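Local structure of microcin B17-processing protein McbB (Escherichia coli str. K-12 substr. MG1655, 6GRH) at residues B[59-63]-B[77-81]; B[117-121]-B[253-257]. The protein is required to convert the inactive precursor of microcin B17 (McbA) into the active peptide antibiotic, acting as part of a multi-subunit complex with McbC. One frame throughout, in Å; residues are numbered along the deposited sequence.

Contact 1 of 2, residues B[59-63]-B[77-81]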
loop_
_atom_site.group_PDB
_atom_site.type_symbol
_atom_site.label_atom_id
_atom_site.label_comp_id
_atom_site.label_asym_id
_atom_site.label_seq_id
_atom_site.Cartn_x
_atom_site.Cartn_y
_atom_site.Cartn_z
ATOM N N GLU B 59 21.341 -0.502 -42.896
ATOM C CA GLU B 59 22.260 -1.625 -43.084
ATOM C C GLU B 59 23.074 -1.514 -44.366
ATOM O O GLU B 59 24.231 -1.968 -44.400
ATOM C CB GLU B 59 21.530 -2.980 -42.987
ATOM C CG GLU B 59 22.462 -4.197 -42.985
ATOM C CD GLU B 59 21.949 -5.388 -42.168
ATOM O OE1 GLU B 59 20.719 -5.499 -41.926
ATOM O OE2 GLU B 59 22.795 -6.232 -41.766
ATOM N N TYR B 60 22.493 -0.913 -45.405
ATOM C CA TYR B 60 23.209 -0.658 -46.638
ATOM C C TYR B 60 24.452 0.220 -46.418
ATOM O O TYR B 60 25.514 -0.077 -46.968
ATOM C CB TYR B 60 22.283 -0.023 -47.689
ATOM C CG TYR B 60 21.226 -0.945 -48.287
ATOM C CD1 TYR B 60 21.539 -2.235 -48.699
ATOM C CD2 TYR B 60 19.913 -0.504 -48.466
ATOM C CE1 TYR B 60 20.572 -3.064 -49.252
ATOM C CE2 TYR B 60 18.945 -1.323 -49.021
ATOM C CZ TYR B 60 19.278 -2.599 -49.415
ATOM O OH TYR B 60 18.306 -3.405 -49.973
ATOM N N LEU B 61 24.320 1.288 -45.622
ATOM C CA LEU B 61 25.457 2.176 -45.322
ATOM C C LEU B 61 26.463 1.487 -44.397
ATOM O O LEU B 61 27.657 1.706 -44.531
ATOM C CB LEU B 61 25.025 3.513 -44.700
ATOM C CG LEU B 61 24.333 4.555 -45.587
ATOM C CD1 LEU B 61 23.656 5.593 -44.701
ATOM C CD2 LEU B 61 25.289 5.198 -46.594
ATOM N N LEU B 62 25.981 0.680 -43.467
ATOM C CA LEU B 62 26.886 -0.061 -42.585
ATOM C C LEU B 62 27.760 -0.980 -43.433
ATOM O O LEU B 62 28.979 -0.937 -43.322
ATOM C CB LEU B 62 26.130 -0.847 -41.522
ATOM C CG LEU B 62 27.027 -1.730 -40.618
ATOM C CD1 LEU B 62 28.130 -0.919 -39.951
ATOM C CD2 LEU B 62 26.218 -2.443 -39.576
ATOM N N ASP B 63 27.126 -1.750 -44.318
ATOM C CA ASP B 63 27.834 -2.610 -45.279
ATOM C C ASP B 63 28.875 -1.851 -46.092
ATOM O O ASP B 63 30.007 -2.298 -46.226
ATOM C CB ASP B 63 26.851 -3.303 -46.238
ATOM C CG ASP B 63 26.026 -4.378 -45.553
ATOM O OD1 ASP B 63 26.207 -4.589 -44.331
ATOM O OD2 ASP B 63 25.182 -5.012 -46.223
ATOM N N LYS B 77 30.035 -7.074 -38.498
ATOM C CA LYS B 77 28.756 -6.909 -37.821
ATOM C C LYS B 77 28.692 -7.654 -36.494
ATOM O O LYS B 77 28.241 -7.093 -35.501
ATOM C CB LYS B 77 27.604 -7.355 -38.693
ATOM C CG LYS B 77 27.169 -6.281 -39.667
ATOM C CD LYS B 77 26.214 -6.884 -40.667
ATOM C CE LYS B 77 26.004 -5.940 -41.824
ATOM N NZ LYS B 77 25.580 -6.673 -43.048
ATOM N N GLU B 78 29.163 -8.899 -36.504
ATOM C CA GLU B 78 29.244 -9.726 -35.294
ATOM C C GLU B 78 30.085 -9.058 -34.190
ATOM O O GLU B 78 29.728 -9.094 -33.004
ATOM C CB GLU B 78 29.836 -11.102 -35.636
ATOM C CG GLU B 78 29.647 -12.129 -34.537
ATOM C CD GLU B 78 30.268 -13.479 -34.875
ATOM O OE1 GLU B 78 30.928 -13.636 -35.944
ATOM O OE2 GLU B 78 30.087 -14.400 -34.048
ATOM N N PHE B 79 31.199 -8.460 -34.589
ATOM C CA PHE B 79 32.049 -7.706 -33.662
ATOM C C PHE B 79 31.287 -6.508 -33.080
ATOM O O PHE B 79 31.276 -6.302 -31.867
ATOM C CB PHE B 79 33.336 -7.246 -34.363
ATOM C CG PHE B 79 34.180 -6.327 -33.534
ATOM C CD1 PHE B 79 35.073 -6.838 -32.604
ATOM C CD2 PHE B 79 34.040 -4.960 -33.628
ATOM C CE1 PHE B 79 35.852 -6.008 -31.831
ATOM C CE2 PHE B 79 34.814 -4.120 -32.837
ATOM C CZ PHE B 79 35.729 -4.651 -31.956
ATOM N N LEU B 80 30.646 -5.739 -33.957
ATOM C CA LEU B 80 29.942 -4.533 -33.545
ATOM C C LEU B 80 28.764 -4.851 -32.629
ATOM O O LEU B 80 28.496 -4.098 -31.712
ATOM C CB LEU B 80 29.475 -3.739 -34.774
ATOM C CG LEU B 80 30.608 -3.156 -35.643
ATOM C CD1 LEU B 80 30.080 -2.622 -36.967
ATOM C CD2 LEU B 80 31.379 -2.078 -34.914
ATOM N N ILE B 81 28.074 -5.966 -32.887
ATOM C CA ILE B 81 26.936 -6.381 -32.089
ATOM C C ILE B 81 27.403 -6.921 -30.726
ATOM O O ILE B 81 26.845 -6.543 -29.685
ATOM C CB ILE B 81 26.077 -7.461 -32.786
ATOM C CG1 ILE B 81 25.297 -6.827 -33.950
ATOM C CG2 ILE B 81 25.094 -8.120 -31.806
ATOM C CD1 ILE B 81 24.762 -7.834 -34.947
#
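K77 reaches across from helix 73-82 and sets its NZ between two carboxylates of helix 59-68. The bond to E59 is a weak one, 3.1 Å from K77 NZ to E59 OE2. On the D63 side K77 NZ also makes a salt bridge to OD1, but that oxygen sits too close to a neighbour in the model, so this bond is less certain. E59 and D63 are four residues apart on the helix, with the backbone hydrogen bond D63 N to E59 O (2.9 Å) between them, and both carboxylates come to K77 NZ. The lysine is stretched out past CG and runs roughly perpendicular to E59. The two helices belong to a small domain of helices and antiparallel strands, consistent with the winged helix-turn-helix of RiPP recognition elements, and their short segments run at 111° with axes 13.0 Å apart. Next to the charged group, L62 packs with its two methyls: CD2 lies 4.0 Å from K77 CG, and CD1 meets L80 CD1, also at 4.0 Å, where the leucines pass antiparallel. L80 continues inward onto M43, L47 and L50 of helix 41-52, while L62 and L80 both rest on I86.

Contact 2 of 2, residues B[117-121]-B[253-257]; sequences CDGVF and LTGTS
D118 O accepts the backbone N-H of T256 at 3.0 Å, a direct backbone hydrogen bond between the turn after helix 111-115 and the end of helix 236-254. D118 lies where helix 111-115 closes in a Schellman motif, V120 N to W115 O and G119 N to K116 O, with G119 at C-prime and at positive phi, and the chain then turns toward strand 122-127. The bond is fairly straight, 166° at the hydrogen, although the donor is tilted 26° from the carbonyl plane. Around it the packing is close and mostly backbone on backbone: G119 and G255 have no side chains to hold the chains apart, and G255 CA offers a C-H to G119 O at 3.2 Å. On one flank the CG2 methyl of V120, the branch beside its own backbone N, lies 4.0 Å from G255 CA. On the other, T256 turns OG1 anti to its carbonyl carbon (chi1 -62°), which brings the hydroxyl 3.4 Å from G119 CA. Both D118 carboxylate oxygens have partners outside the contact, and OD1 also makes long, weak ion pairs to K247 and R248 of helix 236-254. G255 O is taken by R41 of a McbC subunit.

Toward T254 and F121 the two chains part and water takes over. Water 2 bridges them by accepting from F121 N at 2.8 Å and donating to both G119 O and T254 O. At the T256 end, water 1 lies 2.7 Å from T256 OG1 and makes a weak link to C117 O. T254 OG1 is hydrogen-bonded to L250 O one turn back in its own helix, and it also accepts from water 3 at 2.8 Å, a water that donates as well to F121 O at 2.7 Å.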
loop_
_atom_site.group_PDB
_atom_site.type_symbol
_atom_site.label_atom_id
_atom_site.label_comp_id
_atom_site.label_asym_id
_atom_site.label_seq_id
_atom_site.Cartn_x
_atom_site.Cartn_y
_atom_site.Cartn_z
ATOM N N CYS B 117 19.556 10.505 -31.822
ATOM C CA CYS B 117 20.686 9.662 -31.448
ATOM C C CYS B 117 20.379 8.720 -30.274
ATOM O O CYS B 117 21.236 7.916 -29.903
ATOM C CB CYS B 117 21.927 10.498 -31.189
ATOM S SG CYS B 117 21.894 11.470 -29.689
ATOM N N ASP B 118 19.177 8.841 -29.687
ATOM C CA ASP B 118 18.623 7.865 -28.756
ATOM C C ASP B 118 17.542 7.031 -29.448
ATOM O O ASP B 118 16.782 6.322 -28.785
ATOM C CB ASP B 118 18.039 8.618 -27.547
ATOM C CG ASP B 118 19.041 9.611 -26.936
ATOM O OD1 ASP B 118 19.977 9.179 -26.226
ATOM O OD2 ASP B 118 18.926 10.832 -27.193
ATOM N N GLY B 119 17.432 7.143 -30.781
ATOM C CA GLY B 119 16.453 6.404 -31.529
ATOM C C GLY B 119 15.016 6.843 -31.371
ATOM O O GLY B 119 14.108 6.112 -31.749
ATOM N N VAL B 120 14.818 8.059 -30.874
ATOM C CA VAL B 120 13.487 8.606 -30.635
ATOM C C VAL B 120 13.060 9.505 -31.797
ATOM O O VAL B 120 13.731 10.477 -32.075
ATOM C CB VAL B 120 13.479 9.405 -29.324
ATOM C CG1 VAL B 120 12.167 10.169 -29.167
ATOM C CG2 VAL B 120 13.685 8.452 -28.153
ATOM N N PHE B 121 11.943 9.153 -32.439
ATOM C CA PHE B 121 11.343 9.929 -33.548
ATOM C C PHE B 121 10.235 10.833 -33.002
ATOM O O PHE B 121 9.152 10.353 -32.654
ATOM C CB PHE B 121 10.786 8.977 -34.611
ATOM C CG PHE B 121 10.129 9.655 -35.822
ATOM C CD1 PHE B 121 10.465 10.955 -36.238
ATOM C CD2 PHE B 121 9.183 8.940 -36.581
ATOM C CE1 PHE B 121 9.858 11.525 -37.359
ATOM C CE2 PHE B 121 8.571 9.507 -37.691
ATOM C CZ PHE B 121 8.907 10.805 -38.092
ATOM N N LEU B 253 9.778 3.650 -24.507
ATOM C CA LEU B 253 8.541 3.314 -25.214
ATOM C C LEU B 253 8.710 3.151 -26.719
ATOM O O LEU B 253 8.127 2.225 -27.285
ATOM C CB LEU B 253 7.462 4.377 -24.956
ATOM C CG LEU B 253 6.947 4.419 -23.499
ATOM C CD1 LEU B 253 6.207 5.718 -23.247
ATOM C CD2 LEU B 253 6.056 3.235 -23.202
ATOM N N THR B 254 9.480 4.042 -27.342
ATOM C CA THR B 254 9.568 4.128 -28.809
ATOM C C THR B 254 10.983 4.182 -29.371
ATOM O O THR B 254 11.138 4.185 -30.584
ATOM C CB THR B 254 8.844 5.397 -29.357
ATOM O OG1 THR B 254 9.511 6.592 -28.885
ATOM C CG2 THR B 254 7.389 5.413 -28.927
ATOM N N GLY B 255 12.004 4.281 -28.529
ATOM C CA GLY B 255 13.346 4.547 -29.032
ATOM C C GLY B 255 14.265 3.335 -28.925
ATOM O O GLY B 255 13.825 2.177 -28.852
ATOM N N THR B 256 15.554 3.608 -28.905
ATOM C CA THR B 256 16.551 2.549 -28.784
ATOM C C THR B 256 16.536 2.027 -27.346
ATOM O O THR B 256 16.954 2.720 -26.405
ATOM C CB THR B 256 17.942 3.090 -29.150
ATOM O OG1 THR B 256 17.913 3.510 -30.512
ATOM C CG2 THR B 256 19.031 2.051 -28.926
ATOM N N SER B 257 16.028 0.821 -27.186
ATOM C CA SER B 257 15.897 0.217 -25.856
ATOM C C SER B 257 17.289 -0.160 -25.353
ATOM O O SER B 257 18.031 -0.859 -26.051
ATOM C CB SER B 257 14.979 -1.017 -25.921
ATOM O OG SER B 257 14.879 -1.630 -24.630
HETATM O O HOH W 1 20.305 4.671 -30.785
HETATM O O HOH W 2 10.906 6.558 -32.081
HETATM O O HOH W 3 8.654 8.276 -30.943
#

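In the fold
Contacts 1 and 2 follow each other along the chain and do not touch: their centres are 19 Å apart and their nearest atoms about 11 Å. The centre of contact 1 lies about 27 Å from the centre of the chain, within the small N-terminal domain. The centre of contact 2 lies about 8 Å from the centre of the chain, and this contact joins the approach to the mixed sheet with helix 236-254; T256 also touches N14 and L16 of strand 13-23, tying the junction back to the N-terminal domain. F79 beside contact 1 meets an aromatic side chain of another protein chain edge-to-face; contact 2 meets McbC. The zinc ion is bound by C192, C195, C290 and C292, none of which belongs to either contact.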